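Local coordinates for putative transcription regulator (Lactobacillus plantarum, PDB 3K69), which probably binds DNA as a dimer to regulate transcription, as a winged helix-turn-helix protein of the iron-dependent regulator family, at residues A[81-86]-A[133-138]; A[95-100]-A[118-123]; A[26-31]-A[59-64]. All coordinates share one frame; numbering follows the deposited sequence. Where two conformers were deposited one is given.

Contact 1: residues A[81-86]-A[133-138]. With DMS (dimethyl sulfoxide), chain C.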
ATOM      1  N   ASP A  81      -0.149  11.909 -10.321  1.00 16.93           N
ATOM      2  CA  ASP A  81      -0.358  13.207  -9.701  1.00 17.66           C
ATOM      3  C   ASP A  81      -1.635  13.191  -8.863  1.00 14.91           C
ATOM      4  O   ASP A  81      -1.618  13.590  -7.725  1.00 16.32           O
ATOM      5  CB  ASP A  81      -0.449  14.320 -10.754  1.00 15.61           C
ATOM      6  CG  ASP A  81       0.882  14.625 -11.409  1.00 19.50           C
ATOM      7  OD1 ASP A  81       1.915  14.200 -10.851  1.00 22.90           O
ATOM      8  OD2 ASP A  81       0.887  15.297 -12.470  1.00 29.17           O
ATOM      9  N   LEU A  82      -2.725  12.700  -9.410  1.00 18.61           N
ATOM     10  CA  LEU A  82      -3.981  12.628  -8.647  1.00 18.17           C
ATOM     11  C   LEU A  82      -3.872  11.738  -7.395  1.00 17.50           C
ATOM     12  O   LEU A  82      -4.301  12.135  -6.292  1.00 17.01           O
ATOM     13  CB  LEU A  82      -5.117  12.145  -9.564  1.00 16.92           C
ATOM     14  CG  LEU A  82      -6.508  12.150  -8.927  1.00 22.10           C
ATOM     15  CD1 LEU A  82      -6.856  13.572  -8.445  1.00 14.65           C
ATOM     16  CD2 LEU A  82      -7.579  11.549  -9.943  1.00 19.98           C
ATOM     17  N   TYR A  83      -3.270  10.552  -7.568  1.00 17.56           N
ATOM     18  CA  TYR A  83      -3.059   9.586  -6.470  1.00 18.67           C
ATOM     19  C   TYR A  83      -2.228  10.246  -5.346  1.00 19.59           C
ATOM     20  O   TYR A  83      -2.573  10.151  -4.175  1.00 17.81           O
ATOM     21  CB  TYR A  83      -2.371   8.277  -6.970  1.00 21.64           C
ATOM     22  CG  TYR A  83      -2.354   7.204  -5.905  1.00 18.12           C
ATOM     23  CD1 TYR A  83      -1.352   7.179  -4.921  1.00 18.49           C
ATOM     24  CD2 TYR A  83      -3.378   6.266  -5.830  1.00 18.27           C
ATOM     25  CE1 TYR A  83      -1.378   6.243  -3.898  1.00 27.05           C
ATOM     26  CE2 TYR A  83      -3.411   5.295  -4.790  1.00 26.47           C
ATOM     27  CZ  TYR A  83      -2.412   5.305  -3.825  1.00 27.66           C
ATOM     28  OH  TYR A  83      -2.410   4.369  -2.798  1.00 28.76           O
ATOM     29  N   ASP A  84      -1.136  10.904  -5.737  1.00 18.64           N
ATOM     30  CA  ASP A  84      -0.227  11.507  -4.797  1.00 17.90           C
ATOM     31  C   ASP A  84      -0.904  12.643  -4.039  1.00 20.62           C
ATOM     32  O   ASP A  84      -0.669  12.815  -2.830  1.00 18.81           O
ATOM     33  CB  ASP A  84       1.069  11.980  -5.472  1.00 19.79           C
ATOM     34  CG  ASP A  84       1.901  10.843  -6.083  1.00 28.84           C
ATOM     35  OD1 ASP A  84       1.719   9.624  -5.769  1.00 23.68           O
ATOM     36  OD2 ASP A  84       2.748  11.195  -6.934  1.00 22.84           O
ATOM     37  N   LEU A  85      -1.775  13.394  -4.722  1.00 19.98           N
ATOM     38  CA  LEU A  85      -2.534  14.453  -4.061  1.00 19.02           C
ATOM     39  C   LEU A  85      -3.552  13.906  -3.069  1.00 17.89           C
ATOM     40  O   LEU A  85      -3.638  14.376  -1.947  1.00 19.52           O
ATOM     41  CB  LEU A  85      -3.208  15.375  -5.094  1.00 21.64           C
ATOM     42  CG  LEU A  85      -4.049  16.570  -4.603  1.00 20.48           C
ATOM     43  CD1 LEU A  85      -3.198  17.597  -3.806  1.00 24.20           C
ATOM     44  CD2 LEU A  85      -4.776  17.189  -5.820  1.00 21.08           C
ATOM     45  N   THR A  86      -4.317  12.915  -3.466  1.00 20.17           N
ATOM     46  CA  THR A  86      -5.398  12.417  -2.640  1.00 20.41           C
ATOM     47  C   THR A  86      -4.920  11.464  -1.549  1.00 22.72           C
ATOM     48  O   THR A  86      -5.583  11.334  -0.539  1.00 21.61           O
ATOM     49  CB  THR A  86      -6.493  11.747  -3.505  1.00 20.54           C
ATOM     50  OG1 THR A  86      -5.954  10.627  -4.200  1.00 19.51           O
ATOM     51  CG2 THR A  86      -7.084  12.755  -4.517  1.00 22.21           C
ATOM     52  N   ALA A 133       4.965   5.010  -8.889  1.00 16.96           N
ATOM     53  CA  ALA A 133       5.428   5.033 -10.309  1.00 18.77           C
ATOM     54  C   ALA A 133       4.411   4.382 -11.245  1.00 19.23           C
ATOM     55  O   ALA A 133       4.247   4.808 -12.388  1.00 21.08           O
ATOM     56  CB  ALA A 133       6.851   4.332 -10.478  1.00 16.05           C
ATOM     57  N   TYR A 134       3.731   3.347 -10.771  1.00 18.66           N
ATOM     58  CA  TYR A 134       2.730   2.670 -11.601  1.00 19.08           C
ATOM     59  C   TYR A 134       1.656   3.660 -12.122  1.00 19.07           C
ATOM     60  O   TYR A 134       1.384   3.721 -13.332  1.00 20.64           O
ATOM     61  CB  TYR A 134       2.067   1.492 -10.864  1.00 19.53           C
ATOM     62  CG  TYR A 134       0.890   0.943 -11.626  1.00 15.39           C
ATOM     63  CD1 TYR A 134       1.092   0.138 -12.757  1.00 18.07           C
ATOM     64  CD2 TYR A 134      -0.400   1.315 -11.304  1.00 19.54           C
ATOM     65  CE1 TYR A 134       0.043  -0.309 -13.490  1.00 18.48           C
ATOM     66  CE2 TYR A 134      -1.462   0.835 -12.025  1.00 19.96           C
ATOM     67  CZ  TYR A 134      -1.229   0.026 -13.125  1.00 21.07           C
ATOM     68  OH  TYR A 134      -2.280  -0.428 -13.873  1.00 19.89           O
ATOM     69  N   TYR A 135       1.075   4.438 -11.215  1.00 18.59           N
ATOM     70  CA  TYR A 135       0.007   5.367 -11.574  1.00 18.64           C
ATOM     71  C   TYR A 135       0.498   6.503 -12.458  1.00 18.22           C
ATOM     72  O   TYR A 135      -0.233   6.942 -13.334  1.00 19.38           O
ATOM     73  CB  TYR A 135      -0.666   5.919 -10.337  1.00 18.78           C
ATOM     74  CG  TYR A 135      -1.331   4.890  -9.442  1.00 19.94           C
ATOM     75  CD1 TYR A 135      -2.631   4.479  -9.687  1.00 18.29           C
ATOM     76  CD2 TYR A 135      -0.700   4.401  -8.319  1.00 16.76           C
ATOM     77  CE1 TYR A 135      -3.247   3.611  -8.871  1.00 23.21           C
ATOM     78  CE2 TYR A 135      -1.320   3.496  -7.496  1.00 22.26           C
ATOM     79  CZ  TYR A 135      -2.595   3.101  -7.783  1.00 22.02           C
ATOM     80  OH  TYR A 135      -3.272   2.232  -6.986  1.00 18.08           O
ATOM     81  N   HIS A 136       1.758   6.924 -12.296  1.00 16.10           N
ATOM     82  CA  HIS A 136       2.297   7.980 -13.147  1.00 17.29           C
ATOM     83  C   HIS A 136       2.391   7.690 -14.643  1.00 17.73           C
ATOM     84  O   HIS A 136       2.550   8.633 -15.435  1.00 17.11           O
ATOM     85  CB  HIS A 136       3.654   8.492 -12.613  1.00 19.54           C
ATOM     86  CG  HIS A 136       3.504   9.389 -11.436  1.00 15.71           C
ATOM     87  ND1 HIS A 136       3.290  10.743 -11.558  1.00 19.53           N
ATOM     88  CD2 HIS A 136       3.394   9.114 -10.117  1.00 16.21           C
ATOM     89  CE1 HIS A 136       3.155  11.277 -10.356  1.00 18.84           C
ATOM     90  NE2 HIS A 136       3.189  10.305  -9.469  1.00 21.01           N
ATOM     91  N   GLN A 137       2.293   6.416 -15.022  1.00 18.22           N
ATOM     92  CA  GLN A 137       2.229   6.009 -16.414  1.00 19.31           C
ATOM     93  C   GLN A 137       0.957   6.428 -17.112  1.00 18.28           C
ATOM     94  O   GLN A 137       0.934   6.426 -18.327  1.00 17.05           O
ATOM     95  CB  GLN A 137       2.285   4.487 -16.581  1.00 18.70           C
ATOM     96  CG  GLN A 137       3.458   3.785 -15.955  1.00 21.33           C
ATOM     97  CD  GLN A 137       3.277   2.305 -16.054  1.00 25.23           C
ATOM     98  OE1 GLN A 137       2.511   1.706 -15.297  1.00 24.62           O
ATOM     99  NE2 GLN A 137       3.950   1.703 -17.026  1.00 27.33           N
ATOM    100  N   PHE A 138      -0.109   6.730 -16.371  1.00 15.49           N
ATOM    101  CA  PHE A 138      -1.439   6.896 -16.962  1.00 16.35           C
ATOM    102  C   PHE A 138      -2.030   8.244 -16.679  1.00 14.84           C
ATOM    103  O   PHE A 138      -1.577   8.967 -15.778  1.00 18.00           O
ATOM    104  CB  PHE A 138      -2.432   5.856 -16.418  1.00 15.79           C
ATOM    105  CG  PHE A 138      -1.969   4.444 -16.597  1.00 18.50           C
ATOM    106  CD1 PHE A 138      -1.875   3.892 -17.859  1.00 17.49           C
ATOM    107  CD2 PHE A 138      -1.568   3.700 -15.517  1.00 15.69           C
ATOM    108  CE1 PHE A 138      -1.402   2.583 -18.032  1.00 23.23           C
ATOM    109  CE2 PHE A 138      -1.080   2.421 -15.690  1.00 19.78           C
ATOM    110  CZ  PHE A 138      -1.022   1.863 -16.947  1.00 19.95           C
TER
HETATM  111  S   DMS C 163      -5.415   2.334  -3.113  1.00 34.77           S
HETATM  112  O   DMS C 163      -4.005   2.732  -2.086  1.00 38.93           O
HETATM  113  C1  DMS C 163      -5.864   0.591  -3.047  1.00 27.93           C
HETATM  114  C2  DMS C 163      -6.906   3.036  -2.330  1.00 32.54           C

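Contact 2: residues A[95-100]-A[118-123]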
ATOM      1  N   ARG A  95       4.555   3.192  12.724  1.00 19.50           N
ATOM      2  CA  ARG A  95       3.452   2.313  13.118  1.00 21.76           C
ATOM      3  C   ARG A  95       3.630   0.892  12.557  1.00 20.84           C
ATOM      4  O   ARG A  95       3.017  -0.037  13.054  1.00 21.45           O
ATOM      5  CB  ARG A  95       2.096   2.861  12.624  1.00 23.23           C
ATOM      6  CG  ARG A  95       2.013   3.081  11.144  1.00 30.83           C
ATOM      7  N   PHE A  96       4.417   0.743  11.494  1.00 20.33           N
ATOM      8  CA  PHE A  96       4.646  -0.560  10.871  1.00 22.38           C
ATOM      9  C   PHE A  96       6.006  -1.193  11.190  1.00 19.99           C
ATOM     10  O   PHE A  96       6.368  -2.196  10.603  1.00 20.87           O
ATOM     11  CB  PHE A  96       4.563  -0.369   9.375  1.00 25.05           C
ATOM     12  CG  PHE A  96       3.253   0.168   8.910  1.00 31.23           C
ATOM     13  CD1 PHE A  96       2.076  -0.471   9.247  1.00 31.95           C
ATOM     14  CD2 PHE A  96       3.198   1.298   8.114  1.00 30.16           C
ATOM     15  CE1 PHE A  96       0.862   0.006   8.799  1.00 40.06           C
ATOM     16  CE2 PHE A  96       1.986   1.775   7.657  1.00 43.99           C
ATOM     17  CZ  PHE A  96       0.817   1.121   8.002  1.00 33.92           C
ATOM     18  N   ILE A  97       6.756  -0.572  12.083  1.00 18.49           N
ATOM     19  CA  ILE A  97       8.097  -0.996  12.418  1.00 19.68           C
ATOM     20  C   ILE A  97       8.205  -1.354  13.924  1.00 20.63           C
ATOM     21  O   ILE A  97       7.687  -0.646  14.815  1.00 21.45           O
ATOM     22  CB  ILE A  97       9.121   0.096  11.990  1.00 15.54           C
ATOM     23  CG1 ILE A  97       9.058   0.320  10.464  1.00 16.89           C
ATOM     24  CG2 ILE A  97      10.529  -0.188  12.575  1.00 11.02           C
ATOM     25  CD1 ILE A  97       9.839   1.540  10.005  1.00 18.97           C
ATOM     26  N   THR A  98       8.891  -2.465  14.179  1.00 23.96           N
ATOM     27  CA  THR A  98       9.157  -3.026  15.533  1.00 26.64           C
ATOM     28  C   THR A  98      10.460  -2.481  16.178  1.00 28.75           C
ATOM     29  O   THR A  98      11.164  -1.661  15.580  1.00 27.11           O
ATOM     30  CB  THR A  98       9.285  -4.596  15.445  1.00 29.48           C
ATOM     31  OG1 THR A  98      10.339  -4.932  14.523  1.00 25.43           O
ATOM     32  CG2 THR A  98       7.929  -5.265  15.010  1.00 21.62           C
ATOM     33  N   GLY A  99      10.795  -2.951  17.382  1.00 32.11           N
ATOM     34  CA  GLY A  99      11.999  -2.488  18.095  1.00 37.02           C
ATOM     35  C   GLY A  99      11.729  -1.197  18.873  1.00 41.42           C
ATOM     36  O   GLY A  99      10.554  -0.884  19.143  1.00 41.39           O
ATOM     37  N   PRO A 100      12.805  -0.437  19.233  1.00 45.98           N
ATOM     38  CA  PRO A 100      12.705   0.885  19.878  1.00 48.45           C
ATOM     39  C   PRO A 100      12.386   2.081  18.947  1.00 50.67           C
ATOM     40  O   PRO A 100      12.388   1.962  17.715  1.00 49.86           O
ATOM     41  CB  PRO A 100      14.108   1.070  20.473  1.00 49.00           C
ATOM     42  CG  PRO A 100      14.978   0.459  19.478  1.00 48.36           C
ATOM     43  CD  PRO A 100      14.225  -0.809  19.065  1.00 47.32           C
ATOM     44  N   GLU A 118      15.694   2.179  10.512  1.00 15.17           N
ATOM     45  CA  GLU A 118      16.220   2.850   9.322  1.00 15.27           C
ATOM     46  C   GLU A 118      16.190   1.952   8.075  1.00 13.58           C
ATOM     47  O   GLU A 118      15.889   2.421   7.002  1.00 14.83           O
ATOM     48  CB  GLU A 118      17.622   3.407   9.542  1.00 15.58           C
ATOM     49  CG  GLU A 118      18.158   4.131   8.315  1.00 14.24           C
ATOM     50  CD  GLU A 118      19.600   4.597   8.482  1.00 17.02           C
ATOM     51  OE1 GLU A 118      20.148   4.423   9.592  1.00 18.95           O
ATOM     52  OE2 GLU A 118      20.146   5.147   7.493  1.00 21.39           O
ATOM     53  N   THR A 119      16.530   0.674   8.230  1.00 12.79           N
ATOM     54  CA  THR A 119      16.434  -0.319   7.152  1.00 13.01           C
ATOM     55  C   THR A 119      15.027  -0.535   6.582  1.00 12.55           C
ATOM     56  O   THR A 119      14.813  -0.515   5.359  1.00 13.24           O
ATOM     57  CB  THR A 119      16.974  -1.662   7.664  1.00 11.96           C
ATOM     58  OG1 THR A 119      18.388  -1.518   7.813  1.00 16.15           O
ATOM     59  CG2 THR A 119      16.637  -2.874   6.668  1.00 14.16           C
ATOM     60  N   LEU A 120      14.051  -0.706   7.462  1.00 11.89           N
ATOM     61  CA  LEU A 120      12.661  -0.873   7.013  1.00 12.20           C
ATOM     62  C   LEU A 120      12.063   0.365   6.440  1.00 12.89           C
ATOM     63  O   LEU A 120      11.299   0.294   5.471  1.00 14.08           O
ATOM     64  CB  LEU A 120      11.772  -1.451   8.118  1.00 14.43           C
ATOM     65  CG  LEU A 120      12.052  -2.913   8.437  1.00 16.48           C
ATOM     66  CD1 LEU A 120      11.208  -3.286   9.647  1.00 17.74           C
ATOM     67  CD2 LEU A 120      11.776  -3.846   7.206  1.00 15.98           C
ATOM     68  N   THR A 121      12.409   1.516   7.021  1.00 13.73           N
ATOM     69  CA  THR A 121      11.981   2.784   6.474  1.00 13.17           C
ATOM     70  C   THR A 121      12.481   2.939   5.032  1.00 15.85           C
ATOM     71  O   THR A 121      11.715   3.311   4.152  1.00 14.72           O
ATOM     72  CB  THR A 121      12.408   4.003   7.340  1.00 15.83           C
ATOM     73  OG1 THR A 121      11.829   3.880   8.632  1.00 15.79           O
ATOM     74  CG2 THR A 121      11.952   5.356   6.696  1.00 16.79           C
ATOM     75  N   ASP A 122      13.753   2.644   4.785  1.00 15.07           N
ATOM     76  CA  ASP A 122      14.254   2.750   3.424  1.00 16.00           C
ATOM     77  C   ASP A 122      13.552   1.740   2.482  1.00 15.05           C
ATOM     78  O   ASP A 122      13.115   2.107   1.387  1.00 17.99           O
ATOM     79  CB  ASP A 122      15.747   2.541   3.377  1.00 17.65           C
ATOM     80  CG  ASP A 122      16.547   3.683   4.002  1.00 21.82           C
ATOM     81  OD1 ASP A 122      15.974   4.753   4.360  1.00 20.43           O
ATOM     82  OD2 ASP A 122      17.792   3.504   4.124  1.00 20.60           O
ATOM     83  N   LEU A 123      13.463   0.493   2.929  1.00 13.30           N
ATOM     84  CA  LEU A 123      12.760  -0.555   2.221  1.00 14.08           C
ATOM     85  C   LEU A 123      11.312  -0.139   1.789  1.00 16.60           C
ATOM     86  O   LEU A 123      10.966  -0.187   0.602  1.00 11.70           O
ATOM     87  CB  LEU A 123      12.743  -1.829   3.049  1.00 12.92           C
ATOM     88  CG  LEU A 123      12.164  -3.081   2.356  1.00 16.96           C
ATOM     89  CD1 LEU A 123      13.026  -3.581   1.198  1.00 12.26           C
ATOM     90  CD2 LEU A 123      11.824  -4.212   3.349  1.00 14.17           C
TER

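Contact 3: residues A[26-31]-A[59-64]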
ATOM      1  N   ASP A  26     -21.800  20.821 -19.113  1.00 20.45           N
ATOM      2  CA  ASP A  26     -22.738  21.945 -19.237  1.00 25.35           C
ATOM      3  C   ASP A  26     -23.357  22.465 -17.913  1.00 25.90           C
ATOM      4  O   ASP A  26     -24.214  23.304 -17.940  1.00 26.27           O
ATOM      5  CB  ASP A  26     -23.889  21.528 -20.179  1.00 26.53           C
ATOM      6  CG  ASP A  26     -24.757  20.320 -19.613  1.00 46.64           C
ATOM      7  OD1 ASP A  26     -24.373  19.627 -18.613  1.00 44.85           O
ATOM      8  OD2 ASP A  26     -25.854  20.061 -20.182  1.00 53.04           O
ATOM      9  N   SER A  27     -22.925  21.959 -16.770  1.00 23.78           N
ATOM     10  CA  SER A  27     -23.643  22.098 -15.514  1.00 23.43           C
ATOM     11  C   SER A  27     -22.684  22.404 -14.417  1.00 24.38           C
ATOM     12  O   SER A  27     -21.541  21.939 -14.426  1.00 26.48           O
ATOM     13  CB  SER A  27     -24.293  20.762 -15.139  1.00 24.30           C
ATOM     14  OG  SER A  27     -25.410  20.522 -15.946  1.00 26.97           O
ATOM     15  N   LYS A  28     -23.164  23.172 -13.461  1.00 22.97           N
ATOM     16  CA  LYS A  28     -22.590  23.192 -12.139  1.00 24.69           C
ATOM     17  C   LYS A  28     -23.283  22.114 -11.302  1.00 23.23           C
ATOM     18  O   LYS A  28     -24.514  21.962 -11.317  1.00 25.64           O
ATOM     19  CB  LYS A  28     -22.672  24.587 -11.538  1.00 24.42           C
ATOM     20  CG  LYS A  28     -21.793  25.537 -12.351  1.00 24.22           C
ATOM     21  CD  LYS A  28     -21.829  26.925 -11.850  1.00 32.63           C
ATOM     22  CE  LYS A  28     -21.033  27.818 -12.751  1.00 36.06           C
ATOM     23  NZ  LYS A  28     -19.601  27.475 -12.689  1.00 38.71           N
ATOM     24  N   VAL A  29     -22.466  21.346 -10.611  1.00 19.79           N
ATOM     25  CA  VAL A  29     -22.927  20.220  -9.827  1.00 18.96           C
ATOM     26  C   VAL A  29     -22.564  20.449  -8.363  1.00 19.80           C
ATOM     27  O   VAL A  29     -21.382  20.480  -7.994  1.00 20.38           O
ATOM     28  CB  VAL A  29     -22.290  18.909 -10.344  1.00 19.07           C
ATOM     29  CG1 VAL A  29     -22.806  17.704  -9.550  1.00 16.37           C
ATOM     30  CG2 VAL A  29     -22.556  18.745 -11.881  1.00 14.58           C
ATOM     31  N   ALA A  30     -23.584  20.574  -7.532  1.00 18.23           N
ATOM     32  CA  ALA A  30     -23.379  20.755  -6.103  1.00 21.02           C
ATOM     33  C   ALA A  30     -22.925  19.452  -5.447  1.00 20.82           C
ATOM     34  O   ALA A  30     -23.089  18.369  -6.023  1.00 17.49           O
ATOM     35  CB  ALA A  30     -24.649  21.261  -5.477  1.00 20.25           C
ATOM     36  N   SER A  31     -22.367  19.559  -4.235  1.00 20.28           N
ATOM     37  CA  SER A  31     -21.920  18.413  -3.441  1.00 23.16           C
ATOM     38  C   SER A  31     -22.983  17.356  -3.271  1.00 21.25           C
ATOM     39  O   SER A  31     -22.688  16.175  -3.244  1.00 23.18           O
ATOM     40  CB  SER A  31     -21.494  18.865  -2.005  1.00 25.47           C
ATOM     41  OG  SER A  31     -20.535  19.907  -2.072  1.00 38.27           O
ATOM     42  N   THR A  59     -13.470  23.988 -11.334  1.00 20.37           N
ATOM     43  CA  THR A  59     -13.970  25.283 -10.882  1.00 21.38           C
ATOM     44  C   THR A  59     -15.059  25.076  -9.813  1.00 19.85           C
ATOM     45  O   THR A  59     -15.643  24.013  -9.719  1.00 18.47           O
ATOM     46  CB  THR A  59     -14.552  26.138 -12.026  1.00 24.57           C
ATOM     47  OG1 THR A  59     -15.750  25.523 -12.493  1.00 24.60           O
ATOM     48  CG2 THR A  59     -13.531  26.307 -13.160  1.00 21.12           C
ATOM     49  N   GLY A  60     -15.312  26.095  -8.996  1.00 18.40           N
ATOM     50  CA  GLY A  60     -16.233  25.951  -7.874  1.00 21.35           C
ATOM     51  C   GLY A  60     -16.964  27.215  -7.421  1.00 22.89           C
ATOM     52  O   GLY A  60     -16.643  27.748  -6.373  1.00 29.13           O
ATOM     53  N   THR A  61     -17.969  27.639  -8.188  0.50 22.36           N
ATOM     54  CA  THR A  61     -18.778  28.800  -7.846  0.50 20.53           C
ATOM     55  C   THR A  61     -19.674  28.490  -6.644  0.50 19.49           C
ATOM     56  O   THR A  61     -20.266  27.412  -6.538  0.50 18.77           O
ATOM     57  CB  THR A  61     -19.660  29.290  -9.021  0.50 22.59           C
ATOM     58  OG1 THR A  61     -20.888  28.552  -9.069  0.50 24.99           O
ATOM     59  CG2 THR A  61     -18.925  29.164 -10.349  0.50 22.43           C
ATOM     60  N   VAL A  62     -19.753  29.445  -5.740  1.00 17.09           N
ATOM     61  CA  VAL A  62     -20.544  29.321  -4.511  1.00 16.10           C
ATOM     62  C   VAL A  62     -21.907  30.002  -4.658  1.00 17.95           C
ATOM     63  O   VAL A  62     -22.029  31.082  -5.258  1.00 18.26           O
ATOM     64  CB  VAL A  62     -19.768  29.915  -3.319  1.00 17.02           C
ATOM     65  CG1 VAL A  62     -20.573  29.811  -2.023  1.00 15.61           C
ATOM     66  CG2 VAL A  62     -18.385  29.239  -3.204  1.00 12.65           C
ATOM     67  N   GLY A  63     -22.935  29.348  -4.106  1.00 14.96           N
ATOM     68  CA  GLY A  63     -24.206  29.977  -3.814  1.00 17.17           C
ATOM     69  C   GLY A  63     -25.350  29.260  -4.500  1.00 18.86           C
ATOM     70  O   GLY A  63     -25.207  28.109  -4.893  1.00 17.02           O
ATOM     71  N   LYS A  64     -26.458  29.970  -4.683  1.00 22.76           N
ATOM     72  CA  LYS A  64     -27.645  29.422  -5.366  1.00 25.44           C
ATOM     73  C   LYS A  64     -27.316  29.002  -6.800  1.00 25.21           C
ATOM     74  O   LYS A  64     -26.737  29.771  -7.579  1.00 24.23           O
ATOM     75  CB  LYS A  64     -28.779  30.448  -5.371  1.00 24.79           C
ATOM     76  CG  LYS A  64     -30.132  29.848  -5.739  1.00 30.25           C
ATOM     77  CD  LYS A  64     -31.223  30.898  -5.755  1.00 29.14           C
ATOM     78  CE  LYS A  64     -32.606  30.305  -6.074  1.00 37.20           C
ATOM     79  NZ  LYS A  64     -33.173  29.422  -4.982  1.00 47.31           N
TER
HETATM   80  O   HOH W   1     -18.135  26.244 -10.937  1.00 20.48           O

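Contact 1: residues A[81-86]-A[133-138]
Tyr-83 of helix 79-86 stacks on Tyr-135 of the long helix 111-136, where the probable winged helix-turn-helix part meets the dimer helix. Tyr-135 and His-136 lie in the last, weakly bonded turn of that helix. The contact has an aromatic half and a polar half.

The aromatic half is an offset stack of Tyr-83 and Tyr-135. The ring centroids are 4.4 Å apart and the planes differ by only 13°. The rings overlap by their rims. CE2 of Tyr-135 lies over one face of Tyr-83, and CD2 of Tyr-83 lies over one face of Tyr-135. In Tyr-83, CG is anti to the backbone N (chi1 -171°), and this extends the ring across the gap between the helices. The other face of Tyr-135 is covered by CD2 of Tyr-134, so the ring is held between two tyrosines. Its hydroxyl bonds to that of Tyr-131. Phe-124 of the second subunit also packs on Tyr-135, so the stack lies beside the dimer interface. A dimethyl sulfoxide, probably from the crystallisation liquor, lies at the hydroxyl end of the Tyr-83 ring.

The polar half is more open to solvent. His-136 bridges to helix 79-86 by its ring edge. OD1 of Asp-84 forms a salt bridge with Arg-132, one turn back from His-136. Asn-78 bonds both the backbone N of Asp-81 and the backbone O of His-136. Two nearby carboxylates may favour a protonated imidazole, though Arg-132 offsets part of the charge of Asp-84. OD1 of Asp-81 comes 3.2 Å from CE1 of His-136, its carboxylate steeply turned against the ring. NE2 of His-136 donates to OD2 of Asp-84 at 2.7 Å, nearly in the imidazole plane but from above the carboxylate plane, with an N-H...O angle of 159°.

Contact 2: residues A[95-100]-A[118-123]
The side chain of Ile-97 leaves its backbone with CG1 anti to the carbonyl carbon (chi1 -61°), and CD1 continues in an extended line (chi2 169°). These two torsions carry the CG1-CD1 branch across to Leu-120 and Thr-121 on the helix.

The contact is small and apolar. CG1 of Ile-97 lies 4.0 Å from CB of Leu-120. The two side chains slide past each other in opposite directions, so Ile-97 meets chiefly CB, the base of the leucine. CD1 reaches further along the helix. It stops 3.4 Å from OG1 of Thr-121, with the two side chains crossing at about a right angle. This is a methyl group resting against a hydroxyl. The polar needs of that hydroxyl are met within the helix, where OG1 bonds to the backbone O of Ser-117, one turn earlier. Ser-117 and Phe-124 also touch Ile-97, so the isoleucine lies along the helix surface. No hydrogen bond joins residues 95-100 to residues 118-123.

The second subunit supplies the polar grip instead. OG1 of Thr-98 is hydrogen-bonded to both His-16 and Ser-12 of the second subunit. Leu-120 packs on the same Ser-12. Gly-99 makes backbone hydrogen bonds to that chain too, and Thr-119 bonds to its Asp-146. Segment 95-100 thus lies against its own helix 111-136 while binding helix 9-22 of the partner.

A loop laid along a long helix and shared with the partner's probable DNA-binding part is consistent with the dimers of Rrf2-type winged helix-turn-helix regulators, in which a long helix, here helix 111-136, pairs the subunits.

Contact 3: residues A[26-31]-A[59-64]
The backbones of Lys-28 and Thr-61 approach no closer than 8.0 Å between their CA atoms, and the gap is bridged by side chains and a water. The contact lies at the protein surface, and Thr-61 also touches a crystal neighbour. Lys-28 lies in the irregular run just before helix 31-38, and Thr-61 ends strand 59-61. The CB of each points toward the other segment.

Lys-28 spans most of the distance. Its chain is extended as far as CE and then bends at the last torsion (chi4 -67°). This bend turns NZ toward water 1. NZ donates to that water at 2.6 Å. The same water accepts from the backbone N of Thr-61 at 3.1 Å, and it is hydrogen-bonded to OG1 of Thr-59 at 2.9 Å. One water therefore links the lysine to both threonines. NZ and OG1 of Thr-59 are themselves 4.3 Å apart, and no direct hydrogen bond crosses the contact.

Strands 59-61 and 67-69 form an antiparallel hairpin, probably the wing of a winged helix-turn-helix domain. Helices 31-38 and 46-54 would make up the helix-turn-helix. Val-29 is backbone-bonded to Tyr-68, so residues 26-31 run beside the far strand of the hairpin. NZ of Lys-28 also donates to OE1 of Gln-69 on that strand, a direct bond that anchors the lysine to the hairpin.

The Thr-61 side chain was deposited in two conformers. In one of them, it crosses the end of Lys-28 at about a right angle. OG1 of Thr-61 then lies 3.4 Å from CD of Lys-28, beside the aliphatic part of the chain. CG2 of Thr-61 comes very near NZ of Lys-28 in this conformer, and that closeness is doubtful.

In the fold
Contact 3 comes first along the chain and closes before the other two open. Contact 2 follows contact 1's first segment and closes before its second. Contacts 1 and 2 share helix 111-136. Contact 1 uses its C-terminal part and contact 2 an earlier part, with centres 25 Å apart. Contact 3 lies in the probable winged helix-turn-helix part, its centre about 26 Å from that of contact 1 and 45 Å from that of contact 2. Contacts 2 and 3 are on opposite sides of the chain's centre. Contacts 1 and 2 touch the second subunit, but contact 3 does not. Contact 1 therefore joins the probable DNA-binding part to the dimer helix, and contact 2 ties that helix to the partner.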